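Local structure of putative NADPH:quinone reductase (Bacillus thuringiensis, 3GMS) at residues L30-V35 and G78-R83; V147-A152 and D215-S220; L172-R177 and A191-T196. The protein is of unproven function but, as a putative NADPH:quinone reductase of the zinc-binding dehydrogenase family, probably uses NADPH to reduce quinone-like substrates. All coordinates share one frame; numbering follows the deposited sequence.

Contact 1 of 3, residues L30-V35 and G78-R83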
ATOM      1  N   LEU A  30       5.711 -26.294  12.984  1.00 36.92           N
ATOM      2  CA  LEU A  30       4.848 -25.136  13.247  1.00 37.62           C
ATOM      3  C   LEU A  30       4.652 -24.894  14.743  1.00 38.12           C
ATOM      4  O   LEU A  30       4.530 -25.846  15.506  1.00 37.94           O
ATOM      5  CB  LEU A  30       3.480 -25.348  12.600  1.00 37.02           C
ATOM      6  CG  LEU A  30       3.415 -25.612  11.097  1.00 37.51           C
ATOM      7  CD1 LEU A  30       1.968 -25.605  10.645  1.00 37.24           C
ATOM      8  CD2 LEU A  30       4.200 -24.570  10.326  1.00 39.19           C
ATOM      9  N   LYS A  31       4.611 -23.622  15.151  1.00 38.20           N
ATOM     10  CA  LYS A  31       4.332 -23.260  16.542  1.00 38.75           C
ATOM     11  C   LYS A  31       2.831 -23.292  16.774  1.00 38.79           C
ATOM     12  O   LYS A  31       2.054 -23.324  15.815  1.00 37.49           O
ATOM     13  CB  LYS A  31       4.924 -21.878  16.888  1.00 39.01           C
ATOM     14  CG  LYS A  31       6.443 -21.779  16.754  1.00 41.08           C
ATOM     15  CD  LYS A  31       6.850 -20.309  16.516  1.00 44.59           C
ATOM     16  CE  LYS A  31       7.984 -20.185  15.482  1.00 48.75           C
ATOM     17  NZ  LYS A  31       9.318 -20.010  16.118  1.00 50.17           N
ATOM     18  N   ASP A  32       2.421 -23.276  18.046  1.00 38.98           N
ATOM     19  CA  ASP A  32       1.015 -23.488  18.409  1.00 39.66           C
ATOM     20  C   ASP A  32      -0.047 -22.639  17.702  1.00 39.12           C
ATOM     21  O   ASP A  32      -1.131 -23.156  17.401  1.00 39.51           O
ATOM     22  CB  ASP A  32       0.809 -23.371  19.930  1.00 40.56           C
ATOM     23  CG  ASP A  32       1.543 -24.445  20.713  1.00 43.31           C
ATOM     24  OD1 ASP A  32       1.606 -25.597  20.221  1.00 45.20           O
ATOM     25  OD2 ASP A  32       2.029 -24.126  21.832  1.00 46.40           O
ATOM     26  N   ASN A  33       0.222 -21.349  17.477  1.00 37.75           N
ATOM     27  CA  ASN A  33      -0.801 -20.476  16.876  1.00 37.20           C
ATOM     28  C   ASN A  33      -0.486 -20.084  15.418  1.00 35.18           C
ATOM     29  O   ASN A  33      -1.084 -19.141  14.896  1.00 35.08           O
ATOM     30  CB  ASN A  33      -1.067 -19.215  17.733  1.00 37.64           C
ATOM     31  CG  ASN A  33      -2.507 -18.642  17.545  1.00 42.53           C
ATOM     32  OD1 ASN A  33      -3.497 -19.394  17.442  1.00 47.26           O
ATOM     33  ND2 ASN A  33      -2.619 -17.303  17.500  1.00 45.81           N
ATOM     34  N   GLU A  34       0.403 -20.833  14.768  1.00 33.84           N
ATOM     35  CA  GLU A  34       0.866 -20.491  13.402  1.00 32.55           C
ATOM     36  C   GLU A  34       0.030 -21.119  12.291  1.00 30.73           C
ATOM     37  O   GLU A  34      -0.544 -22.204  12.449  1.00 30.35           O
ATOM     38  CB  GLU A  34       2.307 -20.933  13.180  1.00 32.92           C
ATOM     39  CG  GLU A  34       3.364 -20.146  13.913  1.00 35.95           C
ATOM     40  CD  GLU A  34       4.776 -20.475  13.431  1.00 38.58           C
ATOM     41  OE1 GLU A  34       5.137 -21.674  13.285  1.00 35.18           O
ATOM     42  OE2 GLU A  34       5.527 -19.512  13.204  1.00 39.75           O
ATOM     43  N   VAL A  35      -0.016 -20.425  11.152  1.00 27.98           N
ATOM     44  CA  VAL A  35      -0.705 -20.928   9.965  1.00 26.67           C
ATOM     45  C   VAL A  35       0.380 -20.989   8.876  1.00 26.25           C
ATOM     46  O   VAL A  35       1.187 -20.079   8.793  1.00 25.70           O
ATOM     47  CB  VAL A  35      -1.899 -20.000   9.594  1.00 26.38           C
ATOM     48  CG1 VAL A  35      -2.542 -20.419   8.276  1.00 27.15           C
ATOM     49  CG2 VAL A  35      -2.944 -20.038  10.746  1.00 25.61           C
ATOM     50  N   GLY A  78      -0.790 -24.890  13.276  1.00 33.71           N
ATOM     51  CA  GLY A  78      -0.247 -25.330  14.557  1.00 35.20           C
ATOM     52  C   GLY A  78      -1.316 -25.837  15.517  1.00 36.39           C
ATOM     53  O   GLY A  78      -2.517 -25.722  15.261  1.00 35.94           O
ATOM     54  N   ALA A  79      -0.860 -26.391  16.636  1.00 38.51           N
ATOM     55  CA  ALA A  79      -1.735 -27.146  17.565  1.00 40.36           C
ATOM     56  C   ALA A  79      -3.021 -26.453  18.013  1.00 41.12           C
ATOM     57  O   ALA A  79      -4.042 -27.114  18.209  1.00 41.83           O
ATOM     58  CB  ALA A  79      -0.924 -27.647  18.792  1.00 40.39           C
ATOM     59  N   PHE A  80      -2.983 -25.135  18.184  1.00 42.01           N
ATOM     60  CA  PHE A  80      -4.126 -24.413  18.757  1.00 42.87           C
ATOM     61  C   PHE A  80      -5.081 -23.841  17.718  1.00 42.22           C
ATOM     62  O   PHE A  80      -6.041 -23.156  18.075  1.00 42.78           O
ATOM     63  CB  PHE A  80      -3.659 -23.252  19.653  1.00 43.38           C
ATOM     64  CG  PHE A  80      -2.920 -23.677  20.893  1.00 46.79           C
ATOM     65  CD1 PHE A  80      -2.897 -25.012  21.305  1.00 49.30           C
ATOM     66  CD2 PHE A  80      -2.274 -22.718  21.683  1.00 49.53           C
ATOM     67  CE1 PHE A  80      -2.215 -25.391  22.475  1.00 50.58           C
ATOM     68  CE2 PHE A  80      -1.590 -23.087  22.852  1.00 50.46           C
ATOM     69  CZ  PHE A  80      -1.565 -24.422  23.249  1.00 50.51           C
ATOM     70  N   VAL A  81      -4.810 -24.103  16.442  1.00 41.02           N
ATOM     71  CA  VAL A  81      -5.570 -23.509  15.349  1.00 40.25           C
ATOM     72  C   VAL A  81      -6.547 -24.528  14.782  1.00 40.48           C
ATOM     73  O   VAL A  81      -6.229 -25.723  14.688  1.00 39.97           O
ATOM     74  CB  VAL A  81      -4.633 -23.038  14.185  1.00 39.69           C
ATOM     75  CG1 VAL A  81      -5.441 -22.347  13.092  1.00 39.64           C
ATOM     76  CG2 VAL A  81      -3.529 -22.130  14.706  1.00 39.72           C
ATOM     77  N   SER A  82      -7.721 -24.044  14.386  1.00 41.13           N
ATOM     78  CA  SER A  82      -8.734 -24.877  13.745  1.00 42.12           C
ATOM     79  C   SER A  82      -8.229 -25.464  12.424  1.00 42.32           C
ATOM     80  O   SER A  82      -7.754 -24.725  11.540  1.00 41.95           O
ATOM     81  CB  SER A  82     -10.002 -24.071  13.512  1.00 42.20           C
ATOM     82  OG  SER A  82     -10.952 -24.867  12.838  1.00 46.13           O
ATOM     83  N   ARG A  83      -8.343 -26.789  12.287  1.00 41.50           N
ATOM     84  CA  ARG A  83      -7.807 -27.463  11.110  1.00 41.43           C
ATOM     85  C   ARG A  83      -8.715 -27.316   9.891  1.00 40.88           C
ATOM     86  O   ARG A  83      -8.317 -27.672   8.788  1.00 40.00           O
ATOM     87  CB  ARG A  83      -7.432 -28.920  11.409  1.00 41.42           C
ATOM     88  CG  ARG A  83      -6.253 -29.048  12.394  1.00 43.03           C
ATOM     89  CD  ARG A  83      -5.684 -30.462  12.485  1.00 45.23           C
ATOM     90  NE  ARG A  83      -5.076 -30.930  11.235  1.00 44.81           N
ATOM     91  CZ  ARG A  83      -3.827 -30.677  10.848  1.00 47.20           C
ATOM     92  NH1 ARG A  83      -3.006 -29.944  11.595  1.00 47.19           N
ATOM     93  NH2 ARG A  83      -3.390 -31.159   9.695  1.00 47.96           N
TER
HETATM   94  O   HOH W   1       1.966 -26.702  16.943  1.00 38.33           O
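Asp32 and Glu34 offer their carbonyl oxygens to the turn at Gly78-Val81. Phe80 N donates to Asp32 O at 2.8 Å, and Gly78 N donates to Glu34 O over the same distance, 2.8 Å, with 161° at the hydrogen. Each segment contains a type I β turn, Lys31-Glu34 in one and Gly78-Val81 in the other. The first turn is tied further by its own ends: Lys31 N bonds Glu34 OE1 at 2.7 Å, reaching it from above the carboxylate plane. Gly78 CA also makes a CA-H...O contact of 3.3 Å with Lys31 O, bringing the two backbones together. The aromatic contact is a CH-π one. Asp32 CB sits over one face of the Phe80 ring, 3.8 Å from its centroid and displaced toward the rim at CD2, and the carboxylate lies stacked on the ring with the planes 23° apart. Apolar contact is sparser: Val81 CG1 meets Val35 CG2 at 4.1 Å, while Val81 CG2 rests on the backbone of Asn33 and on Glu34 O. One water joins the turns, accepting from Ala79 N and donating to Leu30 O. The contact lies at the surface of the GroES-like domain, where strand 34-43 begins and strand 71-77 has just ended; strand 102-106 flanks the first segment, with Val35 bonded through its backbone to Thr105.

Contact 2 of 3, residues V147-A152 and D215-S220; sequences VLLVNA and DAAIDS
Asn151 grips the second segment with both ends of its amide. Asn151 OD1 accepts from Ser220 N at 2.9 Å, in the carbonyl plane and on a lone pair, while Asn151 ND2 gives a nearly straight bond of 2.8 Å to Asp219 OD1. That oxygen lies in the amide plane, although the amide and carboxylate planes are 71° apart. A chi1 of 67° sets Asn151 CG between the backbone N and carbonyl carbon, from where the amide reaches across to Asp219 and Ser220. Nearby a water bridges the segments, 2.6 Å from Ser220 OG and within bonding distance of Asn151 O and Ile218 O. At the other end Val147 N bonds Asp215 OD2 at 2.8 Å through the anti lone pair, and Val147 O accepts from both Asp215 N and Ala216 N. Between these ends the strands run parallel, joined by Leu149 N to Ala216 O, Ile218 N to Leu149 O at 2.7 Å and Asn151 N to Ile218 O. Leu148 CD1 touches Ala216 CB at 3.8 Å and also reaches Ile218 CG1; on the other face Leu149 CB meets Ala217 CB. Further out, Asp219 OD1 also accepts from Ile221 N and Gly222 N, and Asp215 OD1 forms a salt bridge with Arg234. These are two central strands of the Rossmann-type parallel sheet, flanked by strands 171-176 and 237-241; helix 223-231 covers the Leu149 and Ala217 face through Leu229.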
ATOM      1  N   VAL A 147     -12.860  18.543   1.136  1.00 27.87           N
ATOM      2  CA  VAL A 147     -11.945  18.603   0.014  1.00 26.75           C
ATOM      3  C   VAL A 147     -10.576  18.018   0.399  1.00 26.28           C
ATOM      4  O   VAL A 147      -9.874  18.563   1.271  1.00 25.61           O
ATOM      5  CB  VAL A 147     -11.794  20.007  -0.443  1.00 27.28           C
ATOM      6  CG1 VAL A 147     -10.926  20.064  -1.656  1.00 27.75           C
ATOM      7  CG2 VAL A 147     -13.173  20.580  -0.717  1.00 28.57           C
ATOM      8  N   LEU A 148     -10.227  16.895  -0.248  1.00 24.59           N
ATOM      9  CA  LEU A 148      -8.964  16.174   0.009  1.00 23.59           C
ATOM     10  C   LEU A 148      -8.005  16.393  -1.162  1.00 23.44           C
ATOM     11  O   LEU A 148      -8.429  16.247  -2.329  1.00 24.85           O
ATOM     12  CB  LEU A 148      -9.247  14.666   0.171  1.00 23.51           C
ATOM     13  CG  LEU A 148      -7.988  13.812   0.350  1.00 23.75           C
ATOM     14  CD1 LEU A 148      -7.378  14.153   1.694  1.00 25.89           C
ATOM     15  CD2 LEU A 148      -8.327  12.312   0.264  1.00 21.86           C
ATOM     16  N   LEU A 149      -6.765  16.772  -0.866  1.00 22.83           N
ATOM     17  CA  LEU A 149      -5.667  16.802  -1.852  1.00 23.38           C
ATOM     18  C   LEU A 149      -4.821  15.534  -1.688  1.00 24.11           C
ATOM     19  O   LEU A 149      -4.466  15.163  -0.552  1.00 23.84           O
ATOM     20  CB  LEU A 149      -4.747  17.980  -1.602  1.00 22.99           C
ATOM     21  CG  LEU A 149      -5.418  19.376  -1.478  1.00 23.65           C
ATOM     22  CD1 LEU A 149      -4.379  20.455  -1.268  1.00 23.65           C
ATOM     23  CD2 LEU A 149      -6.258  19.685  -2.742  1.00 25.59           C
ATOM     24  N   VAL A 150      -4.473  14.900  -2.811  1.00 23.79           N
ATOM     25  CA  VAL A 150      -3.560  13.738  -2.794  1.00 22.96           C
ATOM     26  C   VAL A 150      -2.541  13.924  -3.913  1.00 23.11           C
ATOM     27  O   VAL A 150      -2.922  13.975  -5.095  1.00 24.82           O
ATOM     28  CB  VAL A 150      -4.322  12.425  -3.004  1.00 23.50           C
ATOM     29  CG1 VAL A 150      -3.312  11.219  -2.992  1.00 23.46           C
ATOM     30  CG2 VAL A 150      -5.393  12.221  -1.898  1.00 19.98           C
ATOM     31  N   ASN A 151      -1.272  14.037  -3.566  1.00 22.28           N
ATOM     32  CA  ASN A 151      -0.250  14.082  -4.602  1.00 22.72           C
ATOM     33  C   ASN A 151       0.292  12.699  -4.987  1.00 23.97           C
ATOM     34  O   ASN A 151      -0.087  11.673  -4.390  1.00 23.30           O
ATOM     35  CB  ASN A 151       0.862  15.106  -4.274  1.00 23.40           C
ATOM     36  CG  ASN A 151       1.717  14.713  -3.055  1.00 23.23           C
ATOM     37  OD1 ASN A 151       1.662  13.602  -2.613  1.00 25.75           O
ATOM     38  ND2 ASN A 151       2.506  15.646  -2.537  1.00 25.00           N
ATOM     39  N   ALA A 152       1.199  12.666  -5.965  1.00 24.86           N
ATOM     40  CA  ALA A 152       1.599  11.396  -6.614  1.00 25.15           C
ATOM     41  C   ALA A 152       0.368  10.514  -6.904  1.00 24.97           C
ATOM     42  O   ALA A 152       0.385   9.294  -6.698  1.00 24.02           O
ATOM     43  CB  ALA A 152       2.658  10.646  -5.736  1.00 24.81           C
ATOM     44  N   ASP A 215      -9.493  20.957   2.832  1.00 26.02           N
ATOM     45  CA  ASP A 215      -9.682  20.501   4.196  1.00 26.59           C
ATOM     46  C   ASP A 215      -8.575  19.590   4.689  1.00 26.44           C
ATOM     47  O   ASP A 215      -8.215  19.663   5.860  1.00 25.71           O
ATOM     48  CB  ASP A 215     -11.015  19.814   4.357  1.00 26.08           C
ATOM     49  CG  ASP A 215     -12.176  20.742   4.058  1.00 30.07           C
ATOM     50  OD1 ASP A 215     -12.374  21.707   4.832  1.00 31.75           O
ATOM     51  OD2 ASP A 215     -12.846  20.539   3.031  1.00 30.21           O
ATOM     52  N   ALA A 216      -8.050  18.741   3.802  1.00 25.53           N
ATOM     53  CA  ALA A 216      -7.024  17.772   4.176  1.00 24.79           C
ATOM     54  C   ALA A 216      -6.108  17.487   2.989  1.00 25.09           C
ATOM     55  O   ALA A 216      -6.487  17.725   1.817  1.00 24.64           O
ATOM     56  CB  ALA A 216      -7.667  16.490   4.680  1.00 24.35           C
ATOM     57  N   ALA A 217      -4.901  17.014   3.272  1.00 23.05           N
ATOM     58  CA  ALA A 217      -3.956  16.675   2.215  1.00 23.51           C
ATOM     59  C   ALA A 217      -3.147  15.445   2.596  1.00 24.23           C
ATOM     60  O   ALA A 217      -2.824  15.253   3.784  1.00 24.41           O
ATOM     61  CB  ALA A 217      -3.027  17.815   1.910  1.00 23.45           C
ATOM     62  N   ILE A 218      -2.872  14.614   1.593  1.00 23.97           N
ATOM     63  CA  ILE A 218      -2.047  13.408   1.787  1.00 22.97           C
ATOM     64  C   ILE A 218      -0.855  13.531   0.869  1.00 23.99           C
ATOM     65  O   ILE A 218      -1.010  13.550  -0.363  1.00 23.32           O
ATOM     66  CB  ILE A 218      -2.875  12.105   1.567  1.00 23.53           C
ATOM     67  CG1 ILE A 218      -4.014  12.073   2.600  1.00 23.20           C
ATOM     68  CG2 ILE A 218      -1.943  10.855   1.692  1.00 23.51           C
ATOM     69  CD1 ILE A 218      -4.872  10.807   2.614  1.00 27.06           C
ATOM     70  N   ASP A 219       0.317  13.646   1.495  1.00 22.36           N
ATOM     71  CA  ASP A 219       1.599  13.802   0.802  1.00 23.42           C
ATOM     72  C   ASP A 219       2.395  12.486   0.764  1.00 24.33           C
ATOM     73  O   ASP A 219       2.647  11.869   1.815  1.00 24.06           O
ATOM     74  CB  ASP A 219       2.377  14.911   1.499  1.00 23.51           C
ATOM     75  CG  ASP A 219       3.803  15.099   0.963  1.00 25.35           C
ATOM     76  OD1 ASP A 219       4.049  14.973  -0.250  1.00 26.91           O
ATOM     77  OD2 ASP A 219       4.677  15.434   1.789  1.00 27.83           O
ATOM     78  N   SER A 220       2.762  12.091  -0.451  1.00 24.84           N
ATOM     79  CA  SER A 220       3.609  10.928  -0.710  1.00 25.21           C
ATOM     80  C   SER A 220       5.029  11.334  -1.100  1.00 26.37           C
ATOM     81  O   SER A 220       5.910  10.485  -1.186  1.00 27.38           O
ATOM     82  CB  SER A 220       3.015  10.080  -1.853  1.00 24.70           C
ATOM     83  OG  SER A 220       1.784   9.529  -1.447  1.00 26.07           O
TER
HETATM   84  O   HOH W   2      -0.179  11.262  -1.743  1.00 26.36           O

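Contact 3 of 3, residues L172-R177 and A191-T196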
ATOM      1  N   LEU A 172     -12.302  14.799  -4.153  1.00 25.91           N
ATOM      2  CA  LEU A 172     -10.872  14.621  -4.345  1.00 25.58           C
ATOM      3  C   LEU A 172     -10.290  15.523  -5.401  1.00 25.48           C
ATOM      4  O   LEU A 172     -10.725  15.531  -6.556  1.00 25.64           O
ATOM      5  CB  LEU A 172     -10.518  13.154  -4.693  1.00 25.53           C
ATOM      6  CG  LEU A 172      -9.057  12.948  -5.120  1.00 25.17           C
ATOM      7  CD1 LEU A 172      -8.110  12.980  -3.906  1.00 23.27           C
ATOM      8  CD2 LEU A 172      -8.881  11.630  -5.869  1.00 27.81           C
ATOM      9  N   ILE A 173      -9.286  16.276  -5.001  1.00 25.30           N
ATOM     10  CA  ILE A 173      -8.433  16.928  -5.949  1.00 25.72           C
ATOM     11  C   ILE A 173      -7.123  16.149  -6.092  1.00 26.01           C
ATOM     12  O   ILE A 173      -6.228  16.176  -5.221  1.00 25.88           O
ATOM     13  CB  ILE A 173      -8.213  18.452  -5.592  1.00 25.46           C
ATOM     14  CG1 ILE A 173      -9.557  19.202  -5.536  1.00 25.64           C
ATOM     15  CG2 ILE A 173      -7.177  19.076  -6.590  1.00 25.83           C
ATOM     16  CD1 ILE A 173      -9.507  20.576  -4.816  1.00 26.40           C
ATOM     17  N   ALA A 174      -7.013  15.425  -7.213  1.00 26.88           N
ATOM     18  CA  ALA A 174      -5.798  14.681  -7.548  1.00 27.29           C
ATOM     19  C   ALA A 174      -4.708  15.602  -8.035  1.00 28.21           C
ATOM     20  O   ALA A 174      -4.955  16.457  -8.910  1.00 29.16           O
ATOM     21  CB  ALA A 174      -6.094  13.626  -8.646  1.00 26.72           C
ATOM     22  N   VAL A 175      -3.520  15.437  -7.479  1.00 27.10           N
ATOM     23  CA  VAL A 175      -2.318  16.153  -7.920  1.00 27.98           C
ATOM     24  C   VAL A 175      -1.332  15.156  -8.505  1.00 28.75           C
ATOM     25  O   VAL A 175      -0.896  14.221  -7.819  1.00 28.47           O
ATOM     26  CB  VAL A 175      -1.662  16.949  -6.744  1.00 27.61           C
ATOM     27  CG1 VAL A 175      -0.434  17.727  -7.208  1.00 29.50           C
ATOM     28  CG2 VAL A 175      -2.674  17.872  -6.107  1.00 27.90           C
ATOM     29  N   THR A 176      -0.969  15.362  -9.772  1.00 30.02           N
ATOM     30  CA  THR A 176      -0.129  14.438 -10.519  1.00 31.91           C
ATOM     31  C   THR A 176       1.058  15.173 -11.151  1.00 33.44           C
ATOM     32  O   THR A 176       1.011  16.409 -11.359  1.00 33.75           O
ATOM     33  CB  THR A 176      -0.919  13.744 -11.669  1.00 32.48           C
ATOM     34  OG1 THR A 176      -1.413  14.746 -12.578  1.00 32.96           O
ATOM     35  CG2 THR A 176      -2.091  12.912 -11.146  1.00 32.06           C
ATOM     36  N   ARG A 177       2.108  14.414 -11.465  1.00 34.79           N
ATOM     37  CA  ARG A 177       3.321  14.947 -12.093  1.00 37.09           C
ATOM     38  C   ARG A 177       3.170  15.146 -13.599  1.00 37.30           C
ATOM     39  O   ARG A 177       4.011  15.805 -14.220  1.00 37.63           O
ATOM     40  CB  ARG A 177       4.493  13.970 -11.894  1.00 37.95           C
ATOM     41  CG  ARG A 177       5.451  14.312 -10.772  1.00 42.81           C
ATOM     42  CD  ARG A 177       4.929  13.834  -9.407  1.00 47.57           C
ATOM     43  NE  ARG A 177       4.605  12.401  -9.343  1.00 50.72           N
ATOM     44  CZ  ARG A 177       5.488  11.430  -9.107  1.00 52.50           C
ATOM     45  NH1 ARG A 177       6.770  11.719  -8.926  1.00 54.30           N
ATOM     46  NH2 ARG A 177       5.088  10.160  -9.061  1.00 52.86           N
ATOM     47  N   ALA A 191     -12.578  14.540  -8.607  1.00 29.57           N
ATOM     48  CA  ALA A 191     -13.299  15.770  -8.992  1.00 29.88           C
ATOM     49  C   ALA A 191     -12.502  16.672  -9.948  1.00 30.14           C
ATOM     50  O   ALA A 191     -13.095  17.409 -10.774  1.00 30.99           O
ATOM     51  CB  ALA A 191     -13.727  16.542  -7.734  1.00 30.61           C
ATOM     52  N   TYR A 192     -11.181  16.632  -9.839  1.00 28.28           N
ATOM     53  CA  TYR A 192     -10.288  17.436 -10.655  1.00 28.23           C
ATOM     54  C   TYR A 192      -8.897  16.818 -10.594  1.00 28.44           C
ATOM     55  O   TYR A 192      -8.523  16.193  -9.594  1.00 28.35           O
ATOM     56  CB  TYR A 192     -10.223  18.863 -10.090  1.00 28.93           C
ATOM     57  CG  TYR A 192      -9.693  19.878 -11.083  1.00 29.58           C
ATOM     58  CD1 TYR A 192     -10.557  20.528 -11.966  1.00 32.43           C
ATOM     59  CD2 TYR A 192      -8.321  20.164 -11.153  1.00 30.51           C
ATOM     60  CE1 TYR A 192     -10.064  21.466 -12.887  1.00 33.56           C
ATOM     61  CE2 TYR A 192      -7.815  21.094 -12.073  1.00 31.04           C
ATOM     62  CZ  TYR A 192      -8.701  21.738 -12.930  1.00 34.58           C
ATOM     63  OH  TYR A 192      -8.198  22.657 -13.836  1.00 36.93           O
ATOM     64  N   VAL A 193      -8.110  17.008 -11.639  1.00 28.14           N
ATOM     65  CA  VAL A 193      -6.755  16.536 -11.637  1.00 28.37           C
ATOM     66  C   VAL A 193      -5.871  17.709 -11.935  1.00 29.38           C
ATOM     67  O   VAL A 193      -5.991  18.341 -12.991  1.00 30.14           O
ATOM     68  CB  VAL A 193      -6.512  15.370 -12.652  1.00 27.97           C
ATOM     69  CG1 VAL A 193      -5.031  14.982 -12.711  1.00 28.55           C
ATOM     70  CG2 VAL A 193      -7.397  14.184 -12.323  1.00 27.42           C
ATOM     71  N   ILE A 194      -5.009  18.032 -10.986  1.00 29.12           N
ATOM     72  CA  ILE A 194      -3.977  19.045 -11.204  1.00 30.73           C
ATOM     73  C   ILE A 194      -2.674  18.433 -11.682  1.00 31.87           C
ATOM     74  O   ILE A 194      -1.944  17.750 -10.928  1.00 31.31           O
ATOM     75  CB  ILE A 194      -3.717  19.921  -9.935  1.00 30.65           C
ATOM     76  CG1 ILE A 194      -5.037  20.439  -9.336  1.00 28.45           C
ATOM     77  CG2 ILE A 194      -2.692  21.020 -10.256  1.00 29.67           C
ATOM     78  CD1 ILE A 194      -4.860  21.347  -8.062  1.00 25.83           C
ATOM     79  N   ASP A 195      -2.361  18.713 -12.945  1.00 32.55           N
ATOM     80  CA  ASP A 195      -1.146  18.216 -13.543  1.00 34.83           C
ATOM     81  C   ASP A 195      -0.125  19.304 -13.376  1.00 35.46           C
ATOM     82  O   ASP A 195      -0.221  20.346 -14.036  1.00 36.00           O
ATOM     83  CB  ASP A 195      -1.405  17.881 -15.028  1.00 35.72           C
ATOM     84  CG  ASP A 195      -0.139  17.529 -15.803  1.00 36.44           C
ATOM     85  OD1 ASP A 195       0.989  17.581 -15.275  1.00 35.09           O
ATOM     86  OD2 ASP A 195      -0.290  17.188 -16.993  1.00 41.39           O
ATOM     87  N   THR A 196       0.830  19.083 -12.473  1.00 36.13           N
ATOM     88  CA  THR A 196       1.800  20.103 -12.093  1.00 36.71           C
ATOM     89  C   THR A 196       2.905  20.355 -13.124  1.00 37.84           C
ATOM     90  O   THR A 196       3.699  21.266 -12.952  1.00 37.82           O
ATOM     91  CB  THR A 196       2.423  19.866 -10.679  1.00 36.97           C
ATOM     92  OG1 THR A 196       3.055  18.593 -10.631  1.00 36.06           O
ATOM     93  CG2 THR A 196       1.369  19.954  -9.579  1.00 36.21           C
TER
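Leu172 opens the pairing through its carbonyl oxygen: Leu172 O accepts from Ala191 N at 2.9 Å and, weakly, from Tyr192 N; Ala191 CB lies close to the same oxygen. Ile173 turns to the face that carries Tyr192 and Ile194. Ile173 CG2, anti to the backbone N, lies against the CG1-CD1 arm of Ile194, with Ile194 CD1 3.6 Å away, while Ile173 packs on Val147 and Leu149 of the next strand. Ala174 bonds through both its N and its O: Ala174 N pairs with Tyr192 O, and Ala174 O receives Ile194 N at 2.6 Å with the donor nearly along the C=O axis. On the face opposite Ile173, Ala174 CB touches Val193 CG2 at 3.9 Å. This is a parallel β-α-β unit of the Rossmann-type domain, in which the chain leaves strand 171-176, passes through helix 182-188 and returns as strand 192-195 at one border of the sheet. The helix covers the Ala174 and Val193 face, where both residues touch Leu185, and helix 201-208 packs on Ile194 through Thr204 and Val205. Val175 CG1 meets Thr196 CG2 at 3.7 Å, the two side chains crossing at about a right angle. Thr176 N then bonds Ile194 O at 2.8 Å with 175° at the hydrogen, and Thr176 O accepts an equally straight bond from Thr196 N. Thr176 OG1, placed by a chi1 of 60° between the backbone N and carbonyl carbon, packs against Val193 CG1 at 3.6 Å, while its hydrogen-bond partner is Asn178 O. Past the strand end, the Arg177 carbonyl group comes near Asp195 OD1, an oxygen that is hydrogen-bonded to Ser197 OG.

In the fold
From the N terminus, contact 1 comes first: it closes the excursion between the start of strand 34-43 and the loop after strand 71-77, within the GroES-like domain. Contact 2 opens later, at strand 147-150, and closes only when the chain reaches strand 214-219. Contact 3 is nested inside that loop and closes the short crossover from strand 171-176 to strand 192-195. Contacts 2 and 3 share one parallel sheet, where Leu148 O and Ile173 N are 2.8 Å apart, a probable hydrogen bond between neighbouring strands. Contact 1 lies on the opposite side of the chain's centre, about 42 Å from contact 2 between centres.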